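Local coordinates for lipase-esterase related protein (Clostridium acetobutylicum, PDB 3E0X) that is probably a hydrolase of the alpha/beta hydrolase fold, related to lipases and esterases, whose true substrate is not established, at residues 50-55 with 160-165; 130-135 with 167-172. All blocks are in the same frame, centred on the assembly; numbering follows the deposited sequence. Where two conformers were deposited one is given.

Interaction 1: 50-55 with 160-165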
ATOM      1  N   LYS A  50      -5.858   4.470  10.216  1.00 11.29           N
ATOM      2  CA  LYS A  50      -6.075   5.278  11.414  1.00 11.59           C
ATOM      3  C   LYS A  50      -5.048   6.396  11.479  1.00 12.15           C
ATOM      4  O   LYS A  50      -3.844   6.189  11.266  1.00 11.97           O
ATOM      5  CB  LYS A  50      -6.008   4.367  12.646  1.00 11.06           C
ATOM      6  CG  LYS A  50      -6.316   5.013  14.015  1.00 12.65           C
ATOM      7  CD  LYS A  50      -6.462   3.876  15.096  1.00 14.65           C
ATOM      8  CE  LYS A  50      -6.443   4.376  16.497  1.00 20.03           C
ATOM      9  NZ  LYS A  50      -5.100   4.361  17.086  1.00 23.00           N
ATOM     10  N   GLY A  51      -5.546   7.595  11.758  1.00 11.97           N
ATOM     11  CA  GLY A  51      -4.701   8.774  11.842  1.00 11.34           C
ATOM     12  C   GLY A  51      -4.335   9.439  10.521  1.00 12.99           C
ATOM     13  O   GLY A  51      -3.601  10.430  10.514  1.00 14.17           O
ATOM     14  N   HIS A  52      -4.798   8.865   9.412  1.00 10.98           N
ATOM     15  CA  HIS A  52      -4.531   9.403   8.086  1.00 10.89           C
ATOM     16  C   HIS A  52      -5.844   9.839   7.452  1.00 11.13           C
ATOM     17  O   HIS A  52      -6.895   9.250   7.759  1.00 12.41           O
ATOM     18  CB  HIS A  52      -3.920   8.329   7.191  1.00  9.69           C
ATOM     19  CG  HIS A  52      -2.609   7.778   7.692  1.00  8.95           C
ATOM     20  ND1 HIS A  52      -2.509   6.967   8.806  1.00 11.54           N
ATOM     21  CD2 HIS A  52      -1.349   7.878   7.195  1.00  9.14           C
ATOM     22  CE1 HIS A  52      -1.246   6.612   8.988  1.00  9.63           C
ATOM     23  NE2 HIS A  52      -0.518   7.149   8.023  1.00  9.64           N
ATOM     24  N   GLY A  53      -5.796  10.838   6.562  1.00 11.53           N
ATOM     25  CA  GLY A  53      -7.012  11.297   5.883  1.00 12.16           C
ATOM     26  C   GLY A  53      -8.108  11.581   6.896  1.00 12.81           C
ATOM     27  O   GLY A  53      -7.885  12.283   7.872  1.00 14.38           O
ATOM     28  N   GLU A  54      -9.283  10.984   6.694  1.00 13.12           N
ATOM     29  CA  GLU A  54     -10.426  11.275   7.543  0.50 13.32           C
ATOM     30  C   GLU A  54     -10.644  10.253   8.636  1.00 13.10           C
ATOM     31  O   GLU A  54     -11.663  10.297   9.361  1.00 14.92           O
ATOM     32  CB  GLU A  54     -11.695  11.444   6.708  0.50 13.52           C
ATOM     33  CG  GLU A  54     -11.669  12.701   5.876  0.50 15.52           C
ATOM     34  CD  GLU A  54     -12.961  12.954   5.153  0.50 17.42           C
ATOM     35  OE1 GLU A  54     -12.910  13.184   3.926  0.50 20.65           O
ATOM     36  OE2 GLU A  54     -14.029  12.918   5.807  0.50 19.65           O
ATOM     37  N   SER A  55      -9.697   9.330   8.789  1.00 12.32           N
ATOM     38  CA  SER A  55      -9.795   8.366   9.885  1.00 11.62           C
ATOM     39  C   SER A  55      -9.139   8.935  11.127  1.00 13.01           C
ATOM     40  O   SER A  55      -7.921   9.072  11.186  1.00 13.38           O
ATOM     41  CB  SER A  55      -9.138   7.042   9.506  1.00 10.71           C
ATOM     42  OG  SER A  55      -9.908   6.336   8.565  1.00 10.96           O
ATOM     43  N   THR A 160      -1.145  15.664  -1.955  1.00 12.98           N
ATOM     44  CA  THR A 160      -2.131  14.941  -1.138  1.00 12.93           C
ATOM     45  C   THR A 160      -1.541  14.255   0.103  1.00 12.25           C
ATOM     46  O   THR A 160      -2.296  13.734   0.967  1.00 13.68           O
ATOM     47  CB  THR A 160      -2.918  13.856  -1.936  1.00 13.28           C
ATOM     48  OG1 THR A 160      -2.079  12.721  -2.197  1.00 12.05           O
ATOM     49  CG2 THR A 160      -3.480  14.410  -3.233  1.00 13.01           C
ATOM     50  N   LEU A 161      -0.212  14.260   0.208  1.00 11.90           N
ATOM     51  CA  LEU A 161       0.447  13.649   1.349  1.00 12.07           C
ATOM     52  C   LEU A 161       0.025  14.398   2.611  1.00 12.01           C
ATOM     53  O   LEU A 161      -0.301  15.593   2.566  1.00 13.42           O
ATOM     54  CB  LEU A 161       1.958  13.706   1.217  1.00 11.79           C
ATOM     55  CG  LEU A 161       2.611  12.479   0.585  1.00 13.86           C
ATOM     56  CD1 LEU A 161       2.005  12.007  -0.736  1.00 15.06           C
ATOM     57  CD2 LEU A 161       4.124  12.718   0.449  1.00 14.71           C
ATOM     58  N   GLU A 162       0.019  13.696   3.737  1.00 12.18           N
ATOM     59  CA  GLU A 162      -0.337  14.298   5.011  1.00 12.55           C
ATOM     60  C   GLU A 162       0.526  15.507   5.319  1.00 12.52           C
ATOM     61  O   GLU A 162       1.737  15.487   5.084  1.00 12.83           O
ATOM     62  CB  GLU A 162      -0.173  13.253   6.120  1.00 12.74           C
ATOM     63  CG  GLU A 162      -1.154  12.084   6.007  1.00 13.86           C
ATOM     64  CD  GLU A 162      -2.592  12.490   6.292  1.00 15.92           C
ATOM     65  OE1 GLU A 162      -2.832  13.288   7.231  1.00 21.02           O
ATOM     66  OE2 GLU A 162      -3.479  12.043   5.558  1.00 17.76           O
ATOM     67  N   LYS A 163      -0.093  16.546   5.876  1.00 13.98           N
ATOM     68  CA  LYS A 163       0.626  17.791   6.132  1.00 15.90           C
ATOM     69  C   LYS A 163       1.424  17.798   7.436  1.00 16.85           C
ATOM     70  O   LYS A 163       2.398  18.545   7.553  1.00 19.00           O
ATOM     71  CB  LYS A 163      -0.326  18.981   6.080  1.00 16.63           C
ATOM     72  CG  LYS A 163      -0.782  19.309   4.679  1.00 18.99           C
ATOM     73  CD  LYS A 163      -1.729  20.500   4.661  1.00 24.09           C
ATOM     74  CE  LYS A 163      -1.901  21.036   3.250  1.00 26.81           C
ATOM     75  NZ  LYS A 163      -2.629  20.080   2.388  1.00 30.62           N
ATOM     76  N   ASP A 164       1.010  17.011   8.421  1.00 17.03           N
ATOM     77  CA  ASP A 164       1.809  16.927   9.649  1.00 16.77           C
ATOM     78  C   ASP A 164       2.982  15.973   9.429  1.00 16.26           C
ATOM     79  O   ASP A 164       2.737  14.787   9.209  1.00 15.06           O
ATOM     80  CB  ASP A 164       0.954  16.446  10.832  1.00 16.91           C
ATOM     81  CG  ASP A 164       1.752  16.321  12.149  1.00 17.66           C
ATOM     82  OD1 ASP A 164       2.991  16.539  12.195  1.00 19.25           O
ATOM     83  OD2 ASP A 164       1.112  15.999  13.157  1.00 23.41           O
ATOM     84  N   PRO A 165       4.256  16.469   9.486  1.00 16.21           N
ATOM     85  CA  PRO A 165       5.351  15.546   9.238  1.00 16.02           C
ATOM     86  C   PRO A 165       5.489  14.426  10.262  1.00 14.12           C
ATOM     87  O   PRO A 165       6.180  13.461   9.981  1.00 15.04           O
ATOM     88  CB  PRO A 165       6.607  16.435   9.280  1.00 16.51           C
ATOM     89  CG  PRO A 165       6.212  17.633   9.998  1.00 18.26           C
ATOM     90  CD  PRO A 165       4.757  17.848   9.717  1.00 17.43           C
TER
HETATM   91  O   HOH W   1      -5.786  14.330   7.743  1.00 37.15           O

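Interaction 2: 130-135 with 167-172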
ATOM      1  N   GLU A 130      18.435   8.201   9.650  1.00 11.00           N
ATOM      2  CA  GLU A 130      19.021   8.913  10.797  0.50 11.68           C
ATOM      3  C   GLU A 130      18.265  10.212  11.039  1.00 11.51           C
ATOM      4  O   GLU A 130      17.936  10.557  12.171  1.00 11.75           O
ATOM      5  CB  GLU A 130      20.510   9.206  10.568  0.50 12.67           C
ATOM      6  CG  GLU A 130      21.180   9.988  11.701  0.50 15.03           C
ATOM      7  CD  GLU A 130      21.615   9.104  12.873  0.50 17.24           C
ATOM      8  OE1 GLU A 130      21.846   7.891  12.658  0.50 21.33           O
ATOM      9  OE2 GLU A 130      21.747   9.627  14.002  0.50 20.08           O
ATOM     10  N   LYS A 131      18.019  10.947   9.958  1.00 10.64           N
ATOM     11  CA  LYS A 131      17.233  12.181  10.076  1.00 10.83           C
ATOM     12  C   LYS A 131      15.853  11.899  10.653  1.00 10.93           C
ATOM     13  O   LYS A 131      15.394  12.629  11.534  1.00 11.31           O
ATOM     14  CB  LYS A 131      17.122  12.925   8.739  1.00 11.09           C
ATOM     15  CG  LYS A 131      18.480  13.441   8.244  1.00 10.79           C
ATOM     16  CD  LYS A 131      18.438  13.850   6.780  1.00 12.67           C
ATOM     17  CE  LYS A 131      19.845  14.078   6.198  1.00 14.36           C
ATOM     18  NZ  LYS A 131      19.797  14.391   4.752  1.00 17.80           N
ATOM     19  N   ILE A 132      15.191  10.846  10.162  1.00 10.39           N
ATOM     20  CA  ILE A 132      13.858  10.479  10.629  1.00 10.60           C
ATOM     21  C   ILE A 132      13.899  10.210  12.142  1.00 10.35           C
ATOM     22  O   ILE A 132      13.011  10.654  12.890  1.00 10.94           O
ATOM     23  CB  ILE A 132      13.332   9.219   9.863  1.00 10.32           C
ATOM     24  CG1 ILE A 132      13.002   9.537   8.387  1.00 11.34           C
ATOM     25  CG2 ILE A 132      12.082   8.574  10.557  1.00 11.54           C
ATOM     26  CD1 ILE A 132      11.925  10.580   8.184  1.00 12.83           C
ATOM     27  N   TYR A 133      14.909   9.458  12.589  1.00 10.51           N
ATOM     28  CA  TYR A 133      15.068   9.196  14.026  0.50 11.38           C
ATOM     29  C   TYR A 133      15.286  10.459  14.837  1.00 11.17           C
ATOM     30  O   TYR A 133      15.007  10.474  16.053  1.00 12.33           O
ATOM     31  CB  TYR A 133      16.201   8.212  14.323  0.50 12.54           C
ATOM     32  CG  TYR A 133      15.902   6.828  13.840  0.50 13.27           C
ATOM     33  CD1 TYR A 133      14.650   6.246  14.068  0.50 12.47           C
ATOM     34  CD2 TYR A 133      16.869   6.091  13.158  0.50 14.11           C
ATOM     35  CE1 TYR A 133      14.368   4.990  13.634  0.50 14.85           C
ATOM     36  CE2 TYR A 133      16.585   4.824  12.699  0.50 15.44           C
ATOM     37  CZ  TYR A 133      15.324   4.278  12.960  0.50 14.42           C
ATOM     38  OH  TYR A 133      14.994   3.021  12.540  0.50 15.38           O
ATOM     39  N   HIS A 134      15.759  11.516  14.166  1.00 11.11           N
ATOM     40  CA  HIS A 134      15.940  12.829  14.816  1.00 11.69           C
ATOM     41  C   HIS A 134      14.776  13.789  14.532  1.00 12.54           C
ATOM     42  O   HIS A 134      14.875  14.998  14.753  1.00 13.60           O
ATOM     43  CB  HIS A 134      17.299  13.431  14.463  1.00 12.70           C
ATOM     44  CG  HIS A 134      18.430  12.720  15.128  1.00 13.16           C
ATOM     45  ND1 HIS A 134      18.911  11.504  14.688  1.00 15.73           N
ATOM     46  CD2 HIS A 134      19.169  13.043  16.219  1.00 15.13           C
ATOM     47  CE1 HIS A 134      19.883  11.102  15.491  1.00 16.83           C
ATOM     48  NE2 HIS A 134      20.065  12.019  16.421  1.00 16.53           N
ATOM     49  N   ASN A 135      13.680  13.196  14.063  1.00 12.01           N
ATOM     50  CA  ASN A 135      12.410  13.862  13.841  1.00 13.31           C
ATOM     51  C   ASN A 135      12.474  14.889  12.720  1.00 13.57           C
ATOM     52  O   ASN A 135      11.722  15.873  12.722  1.00 14.52           O
ATOM     53  CB  ASN A 135      11.869  14.468  15.134  1.00 12.96           C
ATOM     54  CG  ASN A 135      10.358  14.304  15.249  1.00 15.44           C
ATOM     55  OD1 ASN A 135       9.606  15.221  14.926  1.00 17.82           O
ATOM     56  ND2 ASN A 135       9.914  13.126  15.669  1.00 15.46           N
ATOM     57  N   ILE A 167       3.361  12.280  10.954  1.00 10.73           N
ATOM     58  CA  ILE A 167       2.749  11.070  10.414  1.00 10.81           C
ATOM     59  C   ILE A 167       3.738  10.301   9.520  1.00 10.31           C
ATOM     60  O   ILE A 167       3.925   9.080   9.687  1.00 10.37           O
ATOM     61  CB  ILE A 167       1.439  11.368   9.670  1.00 10.47           C
ATOM     62  CG1 ILE A 167       0.430  12.001  10.645  1.00 11.93           C
ATOM     63  CG2 ILE A 167       0.865  10.077   9.007  1.00 10.88           C
ATOM     64  CD1 ILE A 167      -0.815  12.476   9.980  1.00 15.03           C
HETATM   65  N   MSE A 168       4.367  10.987   8.563  1.00 10.40           N
HETATM   66  CA  MSE A 168       5.409  10.337   7.734  1.00 10.29           C
HETATM   67  C   MSE A 168       6.533   9.736   8.613  1.00  9.86           C
HETATM   68  O   MSE A 168       7.034   8.624   8.367  1.00 12.00           O
HETATM   69  CB  MSE A 168       5.963  11.338   6.719  1.00 11.00           C
HETATM   70  CG  MSE A 168       7.024  10.734   5.824  1.00 12.47           C
HETATM   71 SE   MSE A 168       6.301   9.380   4.595  0.55 13.31          SE
HETATM   72  CE  MSE A 168       5.668  10.635   3.229  1.00 13.29           C
ATOM     73  N   ILE A 169       6.950  10.478   9.630  1.00 10.50           N
ATOM     74  CA  ILE A 169       7.995   9.979  10.513  1.00 10.52           C
ATOM     75  C   ILE A 169       7.553   8.673  11.221  1.00 10.19           C
ATOM     76  O   ILE A 169       8.275   7.668  11.219  1.00 10.35           O
ATOM     77  CB  ILE A 169       8.434  11.087  11.517  1.00 10.94           C
ATOM     78  CG1 ILE A 169       9.167  12.202  10.758  1.00 11.22           C
ATOM     79  CG2 ILE A 169       9.319  10.518  12.628  1.00 11.29           C
ATOM     80  CD1 ILE A 169       9.368  13.464  11.558  1.00 11.99           C
ATOM     81  N   ASN A 170       6.341   8.674  11.775  1.00  9.64           N
ATOM     82  CA  ASN A 170       5.778   7.483  12.408  1.00  8.90           C
ATOM     83  C   ASN A 170       5.789   6.304  11.456  1.00  8.55           C
ATOM     84  O   ASN A 170       6.191   5.194  11.813  1.00  8.78           O
ATOM     85  CB  ASN A 170       4.344   7.779  12.795  1.00  8.53           C
ATOM     86  CG  ASN A 170       3.640   6.577  13.438  1.00  9.68           C
ATOM     87  OD1 ASN A 170       3.738   6.360  14.639  1.00 11.66           O
ATOM     88  ND2 ASN A 170       2.933   5.794  12.620  1.00 10.59           N
ATOM     89  N   ASP A 171       5.319   6.551  10.242  1.00  8.68           N
ATOM     90  CA  ASP A 171       5.149   5.472   9.281  1.00  8.99           C
ATOM     91  C   ASP A 171       6.488   4.934   8.780  1.00  8.71           C
ATOM     92  O   ASP A 171       6.627   3.720   8.589  1.00 10.19           O
ATOM     93  CB  ASP A 171       4.278   5.934   8.121  1.00  8.85           C
ATOM     94  CG  ASP A 171       2.820   6.140   8.516  1.00  9.31           C
ATOM     95  OD1 ASP A 171       2.414   5.705   9.622  1.00 10.71           O
ATOM     96  OD2 ASP A 171       2.068   6.717   7.689  1.00 10.18           O
ATOM     97  N   LEU A 172       7.483   5.807   8.561  1.00  9.41           N
ATOM     98  CA  LEU A 172       8.802   5.321   8.112  1.00  9.72           C
ATOM     99  C   LEU A 172       9.506   4.520   9.202  1.00  9.50           C
ATOM    100  O   LEU A 172      10.191   3.537   8.903  1.00 10.30           O
ATOM    101  CB  LEU A 172       9.689   6.473   7.629  1.00 10.45           C
ATOM    102  CG  LEU A 172       9.259   7.091   6.298  1.00 11.42           C
ATOM    103  CD1 LEU A 172      10.000   8.394   6.021  1.00 12.42           C
ATOM    104  CD2 LEU A 172       9.392   6.110   5.134  1.00 14.13           C
TER

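Interaction 1: 50-55 with 160-165
A type II' beta turn from His52 to Ser55, in the loop that follows strand 43-47 of the alpha/beta hydrolase sheet, is met by the carboxylate of Glu162 from the loop between helices 152-158 and 165-177. Gly53 N, the amide of the turn's second residue, donates to Glu162 OE2 at 2.8 Å. The bond is nearly straight, with an N-H...O angle of 166°, yet the amide comes from above the carboxylate plane, 41° out of it. Glu162 bends at its second torsion (chi2 -69°), which folds the carboxylate over toward the turn and lets OE2 come within 4.1 Å of His52 CB. The other carboxylate oxygen works through a water, which donates both to Gly53 O and, over 3.2 Å, to Glu162 OE1; both ends of the carboxylate are thus tied to the same glycine. OE2 also accepts from Asn28 ND2, so two N-H groups grip it.

The turn is part of a G1 beta bulge, in which Gly51 and His52 both face Ser55: Ser55 O takes the N-H of Gly51, and Ser55 N donates to His52 O at 3.0 Å. Positive phi values at Gly51 and Gly53 suit residues without a side chain. The His52 imidazole is held at both nitrogens: ND1 donates to Lys50 O at 2.9 Å, that oxygen lying near the ring plane, while NE2 is hydrogen-bonded to Asp171. On the partner loop, Leu161, next to Glu162, touches the bound ortho-xylene, and Asp164 is the N-cap of helix 165-177, its OD1 accepting from Asp166 N.

Interaction 2: 130-135 with 167-172
Ile169 of helix 165-177 packs against Ile132 and Asn135 at the C-terminal end of helix 126-133, a helix-to-helix contact made without any hydrogen bond across it. Both helices belong to the helical insertion between strands 109-115 and 191-196, probably the cap of the alpha/beta hydrolase fold, as in relatives. Helix 126-133 ends in a Schellman motif, with Asn135 at positive phi as its C-prime residue, Asn135 N bonded to Ile132 O and Gln136 N to Lys131 O. The neighbouring segment meets this helix end through one side of its own helix. Met168, a selenomethionine, carries its selenium end off from the interface and touches the bound ortho-xylene.

Ile169 follows and reaches in with both branches. Its CG2, anti to the backbone N (CG1 lies beside that N, chi1 -69°), rests 3.7 Å from Ile132 O and 4.0 Å from Ile132 CG2, the two isoleucines lying alongside each other and running opposite ways. The longer branch, extended at chi2 167°, carries CD1 to the helix terminus, 3.6 Å from Asn135 O, where it lies nearly perpendicular to the Asn135 side chain.

Asn170 turns away from helix 126-133, and the buried Asp171 binds both His52 NE2 and Gly26 N through OD2 and Tyr66 OH through OD1. Three residues after Ile169, on the same side of the helix, Leu172 also points toward helix 126-133 and runs across Ile132. Its CD1 lies 3.6 Å from Ile132 CD1 and 4.0 Å from Ile132 CG1.

In the fold
Interactions 1 and 2 have centres about 15 Å apart, and their segments alternate along the chain: 50-55, 130-135, 160-165, then 167-172. Helix 165-177 links them: interaction 1 joins the loop after strand 43-47 to the lead-in of this helix, and interaction 2 packs the helix on 126-133, the first helix of the probable cap after strand 109-115. They also touch directly: His52 NE2 is hydrogen-bonded to Asp171 OD2 at 2.6 Å, and Ile167 packs against Gly51, His52 and Glu162. Leu161 and Met168, one from each contact's second segment, both touch the ortho-xylene, so both contacts lie beside its pocket.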